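Local coordinates for extracellular solute-binding protein, family 1 (Bifidobacterium longum subsp. infantis, PDB 6FTH) that probably captures human milk oligosaccharides outside the cell and delivers them to an ABC importer, at residues K117-F120 / K121-D125; K181-T185 / E186-G190; N75-A79 / A80-A84. All coordinates share one frame; numbering follows the deposited sequence.

Contact 1. Residues K117-F120 / K121-D125; sequences KQFF and KEKPD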
loop_
_atom_site.group_PDB
_atom_site.type_symbol
_atom_site.label_atom_id
_atom_site.label_comp_id
_atom_site.label_asym_id
_atom_site.label_seq_id
_atom_site.Cartn_x
_atom_site.Cartn_y
_atom_site.Cartn_z
ATOM N N LYS A 117 -3.726 -14.332 19.363
ATOM C CA LYS A 117 -2.770 -13.915 20.385
ATOM C C LYS A 117 -1.340 -14.197 19.943
ATOM O O LYS A 117 -0.427 -13.400 20.194
ATOM C CB LYS A 117 -3.047 -14.633 21.709
ATOM C CG LYS A 117 -4.203 -14.072 22.490
ATOM C CD LYS A 117 -4.127 -14.475 23.959
ATOM C CE LYS A 117 -4.298 -15.955 24.153
ATOM N NZ LYS A 117 -4.400 -16.238 25.632
ATOM N N GLN A 118 -1.113 -15.345 19.307
ATOM C CA GLN A 118 0.228 -15.678 18.847
ATOM C C GLN A 118 0.671 -14.726 17.742
ATOM O O GLN A 118 1.822 -14.266 17.721
ATOM C CB GLN A 118 0.259 -17.131 18.369
ATOM C CG GLN A 118 1.620 -17.618 18.032
ATOM C CD GLN A 118 2.471 -17.799 19.259
ATOM O OE1 GLN A 118 1.948 -18.020 20.354
ATOM N NE2 GLN A 118 3.775 -17.696 19.093
ATOM N N PHE A 119 -0.243 -14.412 16.818
ATOM C CA PHE A 119 0.027 -13.391 15.810
ATOM C C PHE A 119 0.524 -12.111 16.479
ATOM O O PHE A 119 1.581 -11.579 16.121
ATOM C CB PHE A 119 -1.278 -13.180 15.016
ATOM C CG PHE A 119 -1.249 -12.098 13.936
ATOM C CD1 PHE A 119 -0.086 -11.587 13.393
ATOM C CD2 PHE A 119 -2.463 -11.592 13.484
ATOM C CE1 PHE A 119 -0.127 -10.603 12.414
ATOM C CE2 PHE A 119 -2.509 -10.625 12.489
ATOM C CZ PHE A 119 -1.340 -10.130 11.964
ATOM N N PHE A 120 -0.208 -11.640 17.485
ATOM C CA PHE A 120 0.132 -10.386 18.144
ATOM C C PHE A 120 1.414 -10.485 18.959
ATOM O O PHE A 120 2.123 -9.484 19.089
ATOM C CB PHE A 120 -1.028 -9.941 19.040
ATOM C CG PHE A 120 -2.266 -9.518 18.291
ATOM C CD1 PHE A 120 -2.271 -9.335 16.900
ATOM C CD2 PHE A 120 -3.436 -9.273 18.987
ATOM C CE1 PHE A 120 -3.420 -8.909 16.243
ATOM C CE2 PHE A 120 -4.581 -8.845 18.332
ATOM C CZ PHE A 120 -4.576 -8.681 16.960
ATOM N N LYS A 121 1.715 -11.661 19.521
ATOM C CA LYS A 121 2.985 -11.857 20.218
ATOM C C LYS A 121 4.158 -11.717 19.261
ATOM O O LYS A 121 5.147 -11.037 19.561
ATOM C CB LYS A 121 3.040 -13.242 20.863
ATOM C CG LYS A 121 4.384 -13.529 21.597
ATOM C CD LYS A 121 4.410 -14.912 22.246
ATOM C CE LYS A 121 5.625 -15.096 23.181
ATOM N NZ LYS A 121 6.915 -14.821 22.497
ATOM N N GLU A 122 4.071 -12.385 18.097
ATOM C CA GLU A 122 5.159 -12.364 17.133
ATOM C C GLU A 122 5.226 -11.060 16.356
ATOM O O GLU A 122 6.315 -10.657 15.931
ATOM C CB GLU A 122 5.023 -13.558 16.176
ATOM C CG GLU A 122 5.052 -14.927 16.889
ATOM C CD GLU A 122 5.250 -16.146 15.965
ATOM O OE1 GLU A 122 5.803 -15.994 14.853
ATOM O OE2 GLU A 122 4.856 -17.266 16.371
ATOM N N LYS A 123 4.083 -10.395 16.140
ATOM C CA LYS A 123 4.002 -9.162 15.357
ATOM C C LYS A 123 3.213 -8.101 16.124
ATOM O O LYS A 123 2.092 -7.743 15.744
ATOM C CB LYS A 123 3.369 -9.461 13.999
ATOM C CG LYS A 123 4.208 -10.474 13.205
ATOM C CD LYS A 123 3.636 -10.802 11.840
ATOM C CE LYS A 123 4.577 -11.746 11.086
ATOM N NZ LYS A 123 5.801 -11.045 10.639
ATOM N N PRO A 124 3.799 -7.540 17.189
ATOM C CA PRO A 124 3.052 -6.589 18.030
ATOM C C PRO A 124 2.522 -5.365 17.303
ATOM O O PRO A 124 1.503 -4.803 17.728
ATOM C CB PRO A 124 4.070 -6.204 19.113
ATOM C CG PRO A 124 5.408 -6.602 18.569
ATOM C CD PRO A 124 5.149 -7.797 17.705
ATOM N N ASP A 125 3.171 -4.924 16.222
ATOM C CA ASP A 125 2.717 -3.737 15.520
ATOM C C ASP A 125 1.443 -4.010 14.748
ATOM O O ASP A 125 0.744 -3.063 14.371
ATOM C CB ASP A 125 3.795 -3.216 14.560
ATOM C CG ASP A 125 4.838 -2.357 15.254
ATOM O OD1 ASP A 125 4.785 -2.229 16.497
ATOM O OD2 ASP A 125 5.706 -1.805 14.548
#
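Q118 and E122, one helical turn apart on the exposed side of the helix, meet amide to carboxylate: Q118 NE2 donates to E122 OE2 over 3.0 Å. The bond is almost straight, 177° at the hydrogen, and the acceptor lies in the amide plane, whereas the carboxylate plane stands 82° to it and offers the anti lone pair of OE2. Q118 reaches it by starting anti to its own N (chi1 -173°) and bending at the next torsion. Beneath this link the backbone bond from E122 N to Q118 O, 3.0 Å, closes the same turn. On the buried side the aliphatic chain of K123 passes the rim of the F119 ring, its CD lying near the ring plane, 3.8 Å from F119 CE1. Beyond CD the chain turns away from the ring, and NZ makes salt bridges with E335 and D415. K123 N still bonds F119 O at 2.8 Å, and the following proline sets P124 CA 3.2 Å from F120 O in a CH···O contact. Helix 114-122 thus gives way to helix 124-130, whose A126 and Q127 touch F119 and F120; both phenylalanines also pack on P141 of strand 140-143, and F119 stacks on W412.

Contact 2. Residues K181-T185 / E186-G190; sequences KAFKT and EDPNG
A182 and E186 form the close-packed part of this helix end. E186 N donates to A182 O at 2.9 Å, the last regular turn of helix 173-185, and the glutamate side chain then doubles back over the same residue: E186 CB sits 3.2 Å from A182 O, and E186 OE2 lies 3.7 Å from A182 CB. With CG beside its own N (chi1 -57°), E186 lays its carboxylate alongside the alanine methyl. P188 returns on the F183 side, its CD 3.4 Å from F183 O, while its CG meets the F183 ring more loosely. Here the packing is buried, with W161 of helix 159-165 edge-to-face on F183 and also touching P188. The exposed side is built from polar links. T185 OG1 donates to K181 O at 3.1 Å, approaching from the opposite face of that carbonyl to T185 N. Where D187 turns to positive phi, water 1 takes its N-H at 2.9 Å and donates to K184 O. Water 1 thus serves K184 O, a carbonyl of the last turn, and the hydroxyl adds a second bond to K181 O. The E186 carboxylate, near the partly negative helix end, is probably mildly disfavoured, which might raise its pKa slightly.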
loop_
_atom_site.group_PDB
_atom_site.type_symbol
_atom_site.label_atom_id
_atom_site.label_comp_id
_atom_site.label_asym_id
_atom_site.label_seq_id
_atom_site.Cartn_x
_atom_site.Cartn_y
_atom_site.Cartn_z
ATOM N N LYS A 181 18.300 13.132 -20.453
ATOM C CA LYS A 181 18.587 13.766 -21.742
ATOM C C LYS A 181 19.217 12.777 -22.710
ATOM O O LYS A 181 18.910 12.785 -23.908
ATOM C CB LYS A 181 19.504 14.973 -21.552
ATOM C CG LYS A 181 18.819 16.157 -20.852
ATOM C CD LYS A 181 19.731 17.336 -20.574
ATOM C CE LYS A 181 18.938 18.490 -19.933
ATOM N NZ LYS A 181 19.849 19.601 -19.459
ATOM N N ALA A 182 20.122 11.940 -22.217
ATOM C CA ALA A 182 20.728 10.915 -23.056
ATOM C C ALA A 182 19.693 9.916 -23.541
ATOM O O ALA A 182 19.684 9.531 -24.721
ATOM C CB ALA A 182 21.821 10.209 -22.264
ATOM N N PHE A 183 18.796 9.486 -22.654
ATOM C CA PHE A 183 17.711 8.600 -23.062
ATOM C C PHE A 183 16.869 9.251 -24.142
ATOM O O PHE A 183 16.414 8.580 -25.080
ATOM C CB PHE A 183 16.811 8.259 -21.862
ATOM C CG PHE A 183 17.430 7.322 -20.830
ATOM C CD1 PHE A 183 18.656 6.693 -21.012
ATOM C CD2 PHE A 183 16.732 7.066 -19.664
ATOM C CE1 PHE A 183 19.154 5.826 -20.034
ATOM C CE2 PHE A 183 17.210 6.218 -18.701
ATOM C CZ PHE A 183 18.423 5.598 -18.871
ATOM N N LYS A 184 16.652 10.563 -24.032
ATOM C CA LYS A 184 15.773 11.233 -24.972
ATOM C C LYS A 184 16.389 11.259 -26.361
ATOM O O LYS A 184 15.687 11.037 -27.350
ATOM C CB LYS A 184 15.456 12.647 -24.487
ATOM C CG LYS A 184 14.458 13.366 -25.395
ATOM C CD LYS A 184 14.117 14.752 -24.945
ATOM C CE LYS A 184 13.002 15.378 -25.825
ATOM N NZ LYS A 184 11.720 14.572 -25.918
ATOM N N THR A 185 17.703 11.479 -26.459
ATOM C CA THR A 185 18.297 11.836 -27.745
ATOM C C THR A 185 19.171 10.761 -28.367
ATOM O O THR A 185 19.477 10.864 -29.557
ATOM C CB THR A 185 19.151 13.104 -27.624
ATOM O OG1 THR A 185 20.200 12.920 -26.670
ATOM C CG2 THR A 185 18.281 14.283 -27.198
ATOM N N GLU A 186 19.599 9.755 -27.601
ATOM C CA GLU A 186 20.582 8.793 -28.073
ATOM C C GLU A 186 19.978 7.434 -28.461
ATOM O O GLU A 186 20.731 6.482 -28.654
ATOM C CB GLU A 186 21.710 8.635 -27.038
ATOM C CG GLU A 186 22.385 9.988 -26.712
ATOM C CD GLU A 186 23.448 9.911 -25.652
ATOM O OE1 GLU A 186 23.844 8.788 -25.270
ATOM O OE2 GLU A 186 23.904 10.989 -25.197
ATOM N N ASP A 187 18.663 7.329 -28.631
ATOM C CA ASP A 187 18.037 6.133 -29.183
ATOM C C ASP A 187 18.515 4.857 -28.486
ATOM O O ASP A 187 18.943 3.900 -29.146
ATOM C CB ASP A 187 18.312 6.045 -30.680
ATOM C CG ASP A 187 17.454 5.003 -31.368
ATOM O OD1 ASP A 187 16.328 4.756 -30.901
ATOM O OD2 ASP A 187 17.907 4.419 -32.384
ATOM N N PRO A 188 18.446 4.788 -27.158
ATOM C CA PRO A 188 18.983 3.602 -26.481
ATOM C C PRO A 188 18.292 2.316 -26.871
ATOM O O PRO A 188 18.908 1.254 -26.773
ATOM C CB PRO A 188 18.805 3.929 -24.988
ATOM C CG PRO A 188 17.698 4.946 -24.951
ATOM C CD PRO A 188 17.961 5.785 -26.189
ATOM N N ASN A 189 17.036 2.351 -27.310
ATOM C CA ASN A 189 16.386 1.108 -27.716
ATOM C C ASN A 189 16.678 0.717 -29.158
ATOM O O ASN A 189 16.203 -0.338 -29.594
ATOM C CB ASN A 189 14.877 1.087 -27.399
ATOM C CG ASN A 189 14.027 1.971 -28.315
ATOM O OD1 ASN A 189 14.470 2.415 -29.375
ATOM N ND2 ASN A 189 12.775 2.174 -27.924
ATOM N N GLY A 190 17.430 1.540 -29.888
ATOM C CA GLY A 190 18.019 1.141 -31.154
ATOM C C GLY A 190 17.103 1.143 -32.356
ATOM O O GLY A 190 17.517 0.671 -33.420
HETATM O O HOH W 1 16.033 8.608 -28.771
#

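Contact 3. Residues N75-A79 / A80-A84; sequences NATLA and AGKIA
A80 N donates to A76 O at 3.0 Å, a regular helical bond and the last of its kind here. Past it, K82 N donates to T77 O over 3.3 Å and G81 N to L78 O over 3.0 Å, two bonds that turn back into the last helical turn and, with the positive phi of G81, make a Schellman motif. The bond from K82 N is the longer but only modestly tilted from the carbonyl plane, whereas G81 N sits above the plane of the L78 carbonyl, 70° out of it and off the lone pairs. K82 then centres an inverse gamma turn, spanned by a weak bond from I83 N to G81 O. Water 2 donates to T77 OG1 at 3.1 Å and accepts from K82 NZ at 3.2 Å, joining the hydroxyl to the ammonium group; the same hydroxyl also bonds Q73 O one turn back in the helix. K82 reaches the water by setting CG between its N and carbonyl carbon (chi1 61°), running extended along the helix end and bending only at the last torsion. With T77 OG1 beside the backbone N (chi1 -62°), where it bonds Q73 O and receives the water, the methyl points at the departing chain, and T77 CG2 lies 3.2 Å from K82 O. Farther out the same methyl comes within 4.3 Å of I83 CG2, and A80 CB packs 3.4 Å from A76 O. Beyond the turn, I83 rests on F103 and S344, while L78 faces F91 and F99. The Schellman bonds satisfy carbonyls that the helix end would leave without regular partners, and the positive charge of K82, held near that end, would probably interact favourably with the partial negative charge of the helix C-terminus.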
loop_
_atom_site.group_PDB
_atom_site.type_symbol
_atom_site.label_atom_id
_atom_site.label_comp_id
_atom_site.label_asym_id
_atom_site.label_seq_id
_atom_site.Cartn_x
_atom_site.Cartn_y
_atom_site.Cartn_z
ATOM N N ASN A 75 -21.233 2.681 3.469
ATOM C CA ASN A 75 -21.776 3.721 4.338
ATOM C C ASN A 75 -23.244 3.461 4.643
ATOM O O ASN A 75 -23.670 3.534 5.800
ATOM C CB ASN A 75 -21.583 5.093 3.699
ATOM C CG ASN A 75 -20.133 5.512 3.657
ATOM O OD1 ASN A 75 -19.279 4.901 4.306
ATOM N ND2 ASN A 75 -19.841 6.569 2.901
ATOM N N ALA A 76 -24.021 3.101 3.625
ATOM C CA ALA A 76 -25.428 2.783 3.844
ATOM C C ALA A 76 -25.586 1.577 4.761
ATOM O O ALA A 76 -26.500 1.531 5.594
ATOM C CB ALA A 76 -26.101 2.527 2.499
ATOM N N THR A 77 -24.706 0.582 4.617
ATOM C CA THR A 77 -24.782 -0.611 5.460
ATOM C C THR A 77 -24.539 -0.257 6.920
ATOM O O THR A 77 -25.272 -0.699 7.812
ATOM C CB THR A 77 -23.768 -1.655 4.959
ATOM O OG1 THR A 77 -24.096 -2.039 3.616
ATOM C CG2 THR A 77 -23.764 -2.897 5.839
ATOM N N LEU A 78 -23.513 0.551 7.185
ATOM C CA LEU A 78 -23.253 0.996 8.552
ATOM C C LEU A 78 -24.410 1.834 9.093
ATOM O O LEU A 78 -24.854 1.640 10.231
ATOM C CB LEU A 78 -21.949 1.796 8.596
ATOM C CG LEU A 78 -20.681 0.956 8.430
ATOM C CD1 LEU A 78 -19.495 1.823 8.010
ATOM C CD2 LEU A 78 -20.382 0.195 9.703
ATOM N N ALA A 79 -24.895 2.792 8.296
ATOM C CA ALA A 79 -25.978 3.658 8.757
ATOM C C ALA A 79 -27.213 2.850 9.130
ATOM O O ALA A 79 -27.919 3.190 10.087
ATOM C CB ALA A 79 -26.327 4.673 7.674
ATOM N N ALA A 80 -27.490 1.778 8.388
ATOM C CA ALA A 80 -28.642 0.930 8.669
ATOM C C ALA A 80 -28.382 -0.106 9.753
ATOM O O ALA A 80 -29.335 -0.736 10.226
ATOM C CB ALA A 80 -29.046 0.195 7.401
ATOM N N GLY A 81 -27.126 -0.331 10.129
ATOM C CA GLY A 81 -26.812 -1.378 11.075
ATOM C C GLY A 81 -27.056 -2.779 10.568
ATOM O O GLY A 81 -27.174 -3.702 11.374
ATOM N N LYS A 82 -27.119 -2.981 9.253
ATOM C CA LYS A 82 -27.380 -4.322 8.717
ATOM C C LYS A 82 -26.049 -5.002 8.421
ATOM O O LYS A 82 -25.579 -5.076 7.285
ATOM C CB LYS A 82 -28.287 -4.275 7.492
ATOM C CG LYS A 82 -27.775 -3.492 6.282
ATOM C CD LYS A 82 -28.676 -3.769 5.060
ATOM C CE LYS A 82 -28.262 -2.969 3.829
ATOM N NZ LYS A 82 -28.499 -1.500 3.974
ATOM N N ILE A 83 -25.436 -5.532 9.468
ATOM C CA ILE A 83 -24.111 -6.129 9.340
ATOM C C ILE A 83 -24.192 -7.631 9.568
ATOM O O ILE A 83 -24.983 -8.117 10.388
ATOM C CB ILE A 83 -23.066 -5.447 10.245
ATOM C CG1 ILE A 83 -23.336 -5.721 11.711
ATOM C CG2 ILE A 83 -23.047 -3.918 9.990
ATOM C CD1 ILE A 83 -22.172 -5.303 12.591
ATOM N N ALA A 84 -23.379 -8.367 8.819
ATOM C CA ALA A 84 -23.278 -9.803 9.010
ATOM C C ALA A 84 -22.629 -10.103 10.357
ATOM O O ALA A 84 -21.976 -9.247 10.967
ATOM C CB ALA A 84 -22.430 -10.417 7.902
HETATM O O HOH W 2 -26.334 -0.965 1.680
#

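From the N terminus, contact 3 comes first, where helix 67-80 ends and the chain turns toward strand 86-88, a member of the sheet that also holds strands 29-36 and 59-66. Contact 1 follows at the junction of helices 114-122 and 124-130, about 30 Å from contact 3 between centres. Contact 2 comes last, at the end of helix 173-185 before strand 197-199 of a second sheet. Each closes a short local turn before the next opens, so none nests or crosses. Contact 2 lies across the chain's centre from both others, about 51 Å from contact 1 and 56 Å from contact 3 between centres.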